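Local coordinates for protein putative metal-dependent isothiocyanate hydrolase SaxA (Pectobacterium carotovorum, PDB 6BRM) that probably hydrolyses isothiocyanates at a two-zinc centre, as a member of the metallo-beta-lactamase superfamily, at residues 131-136 with 141-146. Numbering follows the deposited sequence.
Sequences NELYAD and DLLGDA
L133 overlaps L143 through a single methyl: CD2 of L133 lies 3.8 Å from CG of L143, and the two side chains meet at about a right angle. That same L133 methyl also sits over one face of the neighbouring Y134 ring, 3.9 Å above its plane and displaced toward the rim, so one methyl touches both the ring and L143. Y134 extends alongside it to the second segment. With CG anti to the carbonyl carbon (chi1 -76°), its ring is carried toward the far segment, and the hydroxyl donates to the carbonyl oxygen of G144, OH to O 3.0 Å. The donor lies in the carbonyl plane at a C=O...O angle of 152°, and the acceptor is met near the ring plane, at the edge. Y134 OH passes the base of L143 as well, 3.7 Å from its CB. A short helix is here tied back onto the turn that launches it: D136 is the N-cap of helix 137-143, its OD1 accepting from L139 N, while G144, at positive phi, leaves the helix at the other end and turns its carbonyl to the tyrosine. In this metallo-beta-lactamase fold the helix lies in the connection between strands 120-124 and 148-152, and brings the L143 side chain to about 6 Å from a zinc ion. H128, a zinc ligand, donates a weak hydrogen bond to Y134 OH from its backbone N and touches L143, and H69, another ligand, is hydrogen-bonded through NE2 to L142 O. E132 forms a salt bridge with R207 of the second subunit.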
# COMPACT_ATOMS: atom_id res chain seq x y z
N ASN B 131 3.53 -4.77 -8.50
CA ASN B 131 3.98 -5.59 -7.37
C ASN B 131 5.33 -6.26 -7.63
O ASN B 131 6.16 -6.36 -6.72
CB ASN B 131 2.94 -6.66 -7.02
CG ASN B 131 1.71 -6.09 -6.35
OD1 ASN B 131 1.57 -4.88 -6.19
ND2 ASN B 131 0.80 -6.97 -5.94
N GLU B 132 5.54 -6.71 -8.87
CA GLU B 132 6.76 -7.43 -9.25
C GLU B 132 7.96 -6.49 -9.21
O GLU B 132 9.00 -6.83 -8.64
CB GLU B 132 6.65 -8.04 -10.66
CG GLU B 132 5.35 -8.79 -11.00
CD GLU B 132 4.84 -9.69 -9.88
OE1 GLU B 132 5.66 -10.39 -9.25
OE2 GLU B 132 3.61 -9.69 -9.65
N LEU B 133 7.79 -5.30 -9.78
CA LEU B 133 8.83 -4.26 -9.78
C LEU B 133 9.43 -3.99 -8.40
O LEU B 133 10.64 -3.84 -8.28
CB LEU B 133 8.27 -2.95 -10.37
CG LEU B 133 9.29 -1.81 -10.57
CD1 LEU B 133 9.08 -1.12 -11.92
CD2 LEU B 133 9.24 -0.79 -9.44
N TYR B 134 8.59 -3.95 -7.37
CA TYR B 134 9.06 -3.68 -5.99
C TYR B 134 9.69 -4.89 -5.28
O TYR B 134 10.24 -4.73 -4.18
CB TYR B 134 7.94 -3.05 -5.15
CG TYR B 134 7.73 -1.59 -5.48
CD1 TYR B 134 8.53 -0.61 -4.90
CD2 TYR B 134 6.75 -1.18 -6.39
CE1 TYR B 134 8.35 0.73 -5.21
CE2 TYR B 134 6.57 0.16 -6.70
CZ TYR B 134 7.36 1.11 -6.11
OH TYR B 134 7.17 2.44 -6.41
N ALA B 135 9.62 -6.08 -5.88
CA ALA B 135 10.45 -7.22 -5.45
C ALA B 135 11.93 -7.01 -5.81
O ALA B 135 12.82 -7.54 -5.13
CB ALA B 135 9.94 -8.52 -6.07
N ASP B 136 12.18 -6.26 -6.88
CA ASP B 136 13.53 -5.83 -7.25
C ASP B 136 13.93 -4.69 -6.33
O ASP B 136 13.31 -3.62 -6.35
CB ASP B 136 13.56 -5.39 -8.73
CG ASP B 136 14.97 -5.14 -9.25
OD1 ASP B 136 15.67 -4.24 -8.73
OD2 ASP B 136 15.38 -5.84 -10.20
N ASP B 141 14.05 1.27 -4.96
CA ASP B 141 14.61 2.58 -4.62
C ASP B 141 14.49 3.61 -5.74
O ASP B 141 14.35 4.80 -5.46
CB ASP B 141 16.09 2.45 -4.22
CG ASP B 141 16.28 1.76 -2.89
OD1 ASP B 141 15.85 0.60 -2.75
OD2 ASP B 141 16.88 2.38 -1.97
N LEU B 142 14.55 3.17 -6.99
CA LEU B 142 14.57 4.08 -8.14
C LEU B 142 13.20 4.74 -8.32
O LEU B 142 13.10 5.97 -8.41
CB LEU B 142 14.98 3.33 -9.42
CG LEU B 142 15.66 4.22 -10.48
CD1 LEU B 142 17.16 4.28 -10.22
CD2 LEU B 142 15.40 3.72 -11.89
N LEU B 143 12.16 3.92 -8.37
CA LEU B 143 10.77 4.38 -8.43
C LEU B 143 10.35 4.98 -7.09
O LEU B 143 9.64 5.98 -7.05
CB LEU B 143 9.82 3.25 -8.83
CG LEU B 143 9.71 2.90 -10.32
CD1 LEU B 143 9.08 4.04 -11.11
CD2 LEU B 143 11.06 2.53 -10.93
N GLY B 144 10.78 4.33 -6.00
CA GLY B 144 10.69 4.89 -4.65
C GLY B 144 9.27 5.13 -4.16
O GLY B 144 8.33 4.45 -4.57
N ASP B 145 9.14 6.11 -3.26
CA ASP B 145 7.85 6.58 -2.78
C ASP B 145 7.41 7.81 -3.57
O ASP B 145 8.25 8.61 -4.01
CB ASP B 145 7.93 6.93 -1.29
CG ASP B 145 8.30 5.74 -0.42
OD1 ASP B 145 7.78 4.63 -0.66
OD2 ASP B 145 9.10 5.91 0.52
N ALA B 146 6.10 7.96 -3.74
CA ALA B 146 5.51 9.15 -4.37
C ALA B 146 4.07 9.32 -3.90
O ALA B 146 3.21 8.50 -4.24
CB ALA B 146 5.59 9.03 -5.88